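Local coordinates for protein ORF59 (Human herpesvirus 8, PDB 3HSL) that serves as the polymerase accessory subunit in lytic viral DNA replication, stimulating the viral DNA polymerase and raising its processivity, at residues 90-95 and 144-149; 228-233 and 273-278. All coordinates share one frame; numbering follows the deposited sequence.

Interaction 1: 90-95 and 144-149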
loop_
_atom_site.group_PDB
_atom_site.type_symbol
_atom_site.label_atom_id
_atom_site.label_comp_id
_atom_site.label_asym_id
_atom_site.label_seq_id
_atom_site.Cartn_x
_atom_site.Cartn_y
_atom_site.Cartn_z
ATOM N N ASN A 90 -3.783 13.494 -3.945
ATOM C CA ASN A 90 -2.706 12.972 -3.072
ATOM C C ASN A 90 -1.998 11.748 -3.582
ATOM O O ASN A 90 -0.885 11.474 -3.171
ATOM C CB ASN A 90 -2.896 12.964 -1.522
ATOM C CG ASN A 90 -4.006 12.104 -1.067
ATOM O OD1 ASN A 90 -4.910 11.843 -1.831
ATOM N ND2 ASN A 90 -3.958 11.656 0.183
ATOM N N THR A 91 -2.639 11.016 -4.478
ATOM C CA THR A 91 -1.984 9.874 -5.098
ATOM C C THR A 91 -1.883 10.153 -6.608
ATOM O O THR A 91 -2.832 9.930 -7.359
ATOM C CB THR A 91 -2.684 8.512 -4.845
ATOM O OG1 THR A 91 -2.890 8.311 -3.435
ATOM C CG2 THR A 91 -1.823 7.385 -5.418
ATOM N N SER A 92 -0.722 10.643 -7.037
ATOM C CA SER A 92 -0.434 10.961 -8.438
ATOM C C SER A 92 -0.679 9.702 -9.234
ATOM O O SER A 92 -0.490 8.622 -8.695
ATOM C CB SER A 92 1.033 11.329 -8.553
ATOM O OG SER A 92 1.383 12.315 -7.595
ATOM N N VAL A 93 -1.092 9.797 -10.496
ATOM C CA VAL A 93 -1.333 8.543 -11.230
ATOM C C VAL A 93 -0.029 7.801 -11.465
ATOM O O VAL A 93 1.017 8.419 -11.679
ATOM C CB VAL A 93 -2.259 8.651 -12.531
ATOM C CG1 VAL A 93 -2.332 7.311 -13.310
ATOM C CG2 VAL A 93 -3.687 9.104 -12.155
ATOM N N GLY A 94 -0.132 6.471 -11.406
ATOM C CA GLY A 94 0.985 5.551 -11.587
ATOM C C GLY A 94 1.800 5.374 -10.325
ATOM O O GLY A 94 2.385 4.310 -10.094
ATOM N N SER A 95 1.829 6.423 -9.511
ATOM C CA SER A 95 2.607 6.424 -8.267
ATOM C C SER A 95 2.181 5.574 -7.100
ATOM O O SER A 95 1.070 5.053 -6.989
ATOM C CB SER A 95 2.856 7.850 -7.705
ATOM O OG SER A 95 3.845 8.550 -8.432
ATOM N N THR A 144 12.415 11.260 0.888
ATOM C CA THR A 144 11.689 11.073 -0.364
ATOM C C THR A 144 11.359 12.451 -0.925
ATOM O O THR A 144 10.934 13.343 -0.180
ATOM C CB THR A 144 10.363 10.329 -0.165
ATOM O OG1 THR A 144 10.602 8.982 0.298
ATOM C CG2 THR A 144 9.586 10.282 -1.479
ATOM N N VAL A 145 11.556 12.646 -2.223
ATOM C CA VAL A 145 11.197 13.929 -2.854
ATOM C C VAL A 145 10.299 13.619 -4.055
ATOM O O VAL A 145 10.770 13.149 -5.097
ATOM C CB VAL A 145 12.405 14.802 -3.238
ATOM C CG1 VAL A 145 11.947 16.031 -4.002
ATOM C CG2 VAL A 145 13.196 15.198 -1.991
ATOM N N HIS A 146 9.008 13.888 -3.883
ATOM C CA HIS A 146 8.021 13.621 -4.913
ATOM C C HIS A 146 7.551 14.897 -5.599
ATOM O O HIS A 146 7.049 15.808 -4.936
ATOM C CB HIS A 146 6.820 12.891 -4.299
ATOM C CG HIS A 146 5.813 12.439 -5.302
ATOM N ND1 HIS A 146 6.012 11.337 -6.105
ATOM C CD2 HIS A 146 4.599 12.932 -5.635
ATOM C CE1 HIS A 146 4.965 11.168 -6.892
ATOM N NE2 HIS A 146 4.092 12.122 -6.628
ATOM N N LYS A 147 7.720 14.946 -6.919
ATOM C CA LYS A 147 7.289 16.076 -7.724
ATOM C C LYS A 147 6.059 15.652 -8.480
ATOM O O LYS A 147 5.956 14.497 -8.912
ATOM C CB LYS A 147 8.363 16.514 -8.724
ATOM C CG LYS A 147 9.624 17.009 -8.050
ATOM C CD LYS A 147 10.685 17.526 -9.009
ATOM C CE LYS A 147 11.928 17.962 -8.215
ATOM N NZ LYS A 147 12.959 18.592 -9.082
ATOM N N SER A 148 5.119 16.577 -8.647
ATOM C CA SER A 148 3.914 16.266 -9.393
ATOM C C SER A 148 3.247 17.527 -9.939
ATOM O O SER A 148 3.780 18.622 -9.783
ATOM C CB SER A 148 2.957 15.447 -8.546
ATOM O OG SER A 148 1.933 14.927 -9.377
ATOM N N VAL A 149 2.087 17.369 -10.573
ATOM C CA VAL A 149 1.346 18.492 -11.142
ATOM C C VAL A 149 0.168 18.961 -10.282
ATOM O O VAL A 149 -0.564 18.145 -9.712
ATOM C CB VAL A 149 0.816 18.144 -12.567
ATOM C CG1 VAL A 149 0.096 19.332 -13.200
ATOM C CG2 VAL A 149 1.959 17.736 -13.475
#
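S92 meets H146 and S148 through its hydroxyl, and S95 adds a second hydroxyl at the same ring. Two hydrogen bonds join the segments. S92 OG lies 2.9 Å from H146 NE2, near the plane of the imidazole and at its edge. The same oxygen is 3.2 Å from S148 OG. The donor of each bond is open, but S92 OG can donate in only one. H146 and S148 both point at the loop from strand 143-149, and S92 OG meets them with two bonds nearly at right angles. CG of H146 stands anti to the backbone N (chi1 -174°), carrying the imidazole out to the S92 hydroxyl.

S95 OG also comes to the ring edge, at CE1, without a hydrogen bond. A type II turn with V93 and G94 at its corners, closed by S95 N to S92 O, brings both serines to one imidazole.

F97 stacks on this ring. H146 ND1 bonds T144 OG1 of the second subunit, where strand 143-149 continues the sheet as an antiparallel ladder. The ring therefore has a partner on each nitrogen, one from the loop and one across the dimer interface. This should fix its rotation and tie the loop to the interface strand.

Interaction 2: 228-233 and 273-278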
loop_
_atom_site.group_PDB
_atom_site.type_symbol
_atom_site.label_atom_id
_atom_site.label_comp_id
_atom_site.label_asym_id
_atom_site.label_seq_id
_atom_site.Cartn_x
_atom_site.Cartn_y
_atom_site.Cartn_z
ATOM N N SER A 228 -25.826 28.459 18.180
ATOM C CA SER A 228 -25.040 28.581 16.956
ATOM C C SER A 228 -24.028 27.454 16.893
ATOM O O SER A 228 -23.339 27.167 17.876
ATOM C CB SER A 228 -24.336 29.939 16.885
ATOM O OG SER A 228 -23.426 30.091 17.953
ATOM N N GLY A 229 -23.938 26.816 15.731
ATOM C CA GLY A 229 -23.021 25.703 15.562
ATOM C C GLY A 229 -23.529 24.607 16.469
ATOM O O GLY A 229 -24.737 24.434 16.610
ATOM N N TRP A 230 -22.616 23.869 17.087
ATOM C CA TRP A 230 -23.011 22.783 17.975
ATOM C C TRP A 230 -23.000 23.116 19.466
ATOM O O TRP A 230 -23.677 22.442 20.245
ATOM C CB TRP A 230 -22.179 21.530 17.708
ATOM C CG TRP A 230 -22.291 21.024 16.300
ATOM C CD1 TRP A 230 -21.367 21.151 15.306
ATOM C CD2 TRP A 230 -23.395 20.312 15.729
ATOM N NE1 TRP A 230 -21.822 20.563 14.154
ATOM C CE2 TRP A 230 -23.065 20.040 14.386
ATOM C CE3 TRP A 230 -24.628 19.877 16.221
ATOM C CZ2 TRP A 230 -23.923 19.353 13.531
ATOM C CZ3 TRP A 230 -25.480 19.195 15.365
ATOM C CH2 TRP A 230 -25.123 18.940 14.036
ATOM N N ASP A 231 -22.245 24.138 19.866
ATOM C CA ASP A 231 -22.178 24.522 21.287
ATOM C C ASP A 231 -23.590 24.747 21.826
ATOM O O ASP A 231 -24.393 25.439 21.198
ATOM C CB ASP A 231 -21.277 25.745 21.484
ATOM C CG ASP A 231 -19.830 25.479 21.065
ATOM O OD1 ASP A 231 -19.422 24.299 21.001
ATOM O OD2 ASP A 231 -19.085 26.446 20.798
ATOM N N GLY A 232 -23.896 24.161 22.979
ATOM C CA GLY A 232 -25.234 24.293 23.561
ATOM C C GLY A 232 -26.217 23.246 23.044
ATOM O O GLY A 232 -27.409 23.524 22.874
ATOM N N LEU A 233 -25.694 22.044 22.797
ATOM C CA LEU A 233 -26.429 20.868 22.325
ATOM C C LEU A 233 -25.582 19.634 22.681
ATOM O O LEU A 233 -25.647 18.615 21.980
ATOM C CB LEU A 233 -26.642 20.892 20.804
ATOM C CG LEU A 233 -27.486 21.854 19.954
ATOM C CD1 LEU A 233 -27.291 21.557 18.479
ATOM C CD2 LEU A 233 -28.960 21.769 20.265
ATOM N N GLY A 273 -23.131 14.533 13.217
ATOM C CA GLY A 273 -24.161 15.529 13.402
ATOM C C GLY A 273 -24.693 15.811 12.008
ATOM O O GLY A 273 -23.910 15.877 11.050
ATOM N N LEU A 274 -26.009 15.973 11.883
ATOM C CA LEU A 274 -26.616 16.263 10.590
ATOM C C LEU A 274 -27.043 17.712 10.532
ATOM O O LEU A 274 -27.613 18.219 11.490
ATOM C CB LEU A 274 -27.845 15.396 10.350
ATOM C CG LEU A 274 -27.726 13.882 10.499
ATOM C CD1 LEU A 274 -29.038 13.236 10.048
ATOM C CD2 LEU A 274 -26.576 13.343 9.681
ATOM N N ILE A 275 -26.769 18.380 9.411
ATOM C CA ILE A 275 -27.143 19.780 9.244
ATOM C C ILE A 275 -27.803 19.923 7.873
ATOM O O ILE A 275 -27.282 19.421 6.877
ATOM C CB ILE A 275 -25.909 20.709 9.261
ATOM C CG1 ILE A 275 -24.837 20.217 10.249
ATOM C CG2 ILE A 275 -26.325 22.145 9.485
ATOM C CD1 ILE A 275 -23.525 20.984 10.207
ATOM N N TRP A 276 -28.945 20.606 7.831
ATOM C CA TRP A 276 -29.677 20.851 6.596
ATOM C C TRP A 276 -29.439 22.266 6.147
ATOM O O TRP A 276 -30.008 23.212 6.699
ATOM C CB TRP A 276 -31.188 20.628 6.756
ATOM C CG TRP A 276 -31.629 19.216 6.715
ATOM C CD1 TRP A 276 -32.149 18.556 5.635
ATOM C CD2 TRP A 276 -31.596 18.269 7.787
ATOM N NE1 TRP A 276 -32.444 17.254 5.971
ATOM C CE2 TRP A 276 -32.114 17.054 7.286
ATOM C CE3 TRP A 276 -31.180 18.329 9.129
ATOM C CZ2 TRP A 276 -32.226 15.915 8.073
ATOM C CZ3 TRP A 276 -31.290 17.199 9.911
ATOM C CH2 TRP A 276 -31.810 16.004 9.383
ATOM N N HIS A 277 -28.596 22.415 5.138
ATOM C CA HIS A 277 -28.295 23.734 4.622
ATOM C C HIS A 277 -29.374 24.269 3.702
ATOM O O HIS A 277 -30.037 23.522 2.971
ATOM C CB HIS A 277 -26.934 23.753 3.940
ATOM C CG HIS A 277 -25.813 23.464 4.872
ATOM N ND1 HIS A 277 -25.234 24.438 5.656
ATOM C CD2 HIS A 277 -25.161 22.312 5.155
ATOM C CE1 HIS A 277 -24.272 23.900 6.383
ATOM N NE2 HIS A 277 -24.208 22.610 6.097
ATOM N N SER A 278 -29.535 25.584 3.757
ATOM C CA SER A 278 -30.502 26.295 2.941
ATOM C C SER A 278 -30.334 25.922 1.459
ATOM O O SER A 278 -31.314 25.887 0.701
ATOM C CB SER A 278 -30.304 27.805 3.134
ATOM O OG SER A 278 -31.152 28.557 2.287
#
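W230 reaches I275 and G273 on strand 270-276, in the C-terminal half of a processivity factor with a PCNA-like fold. It belongs to the long loop between strands 214-222 and 241-243. Its CB points at the strand. From there CG is anti to the carbonyl carbon (chi1 -59°), which sends the indole toward the strand, benzene ring first.

On the pyrrole side, NE1 hydrogen-bonds E285 OE2 of strand 282-288. This gives the indole N-H a carboxylate partner and pins that edge of the ring. Further out, CZ2 packs on the I275 side chain, 3.5 Å from I275 CG1 and 3.7 Å from I275 CD1. The two side chains meet at a slant. The tip atom CH2 then arrives at the strand backbone, 3.6 Å from G273 CA. G273 has no side chain, so the CH2 corner can come up to the main chain. CH2 is also 3.6 Å from L274 O, which lies at the ring edge, near its plane.

No hydrogen bond links the two segments, so the direct contact is mainly apolar. R170 and L172 of strand 169-172 and V287 of strand 282-288 also touch the W230 side chain. I275 uses its other branch within its own segment: its CG2 sits 3.9 Å above one face of the H277 ring, offset toward the rim.

Interactions 1 and 2 do not touch. Their centres are 37 Å apart and their nearest atoms about 23 Å. They lie on opposite sides of the chain's centre, and interaction 1 closes along the sequence before interaction 2 opens. Each brings a loop against a strand, but the chemistry differs. The 90-95/144-149 contact is polar and sits at the dimer interface, where the second subunit takes part. The 228-233/273-278 contact is packing of an indole on a strand, and no other chain of the assembly touches its segments. Both are buried. No site or ligand is known at either, and both read as structural contacts in different halves of the processivity factor.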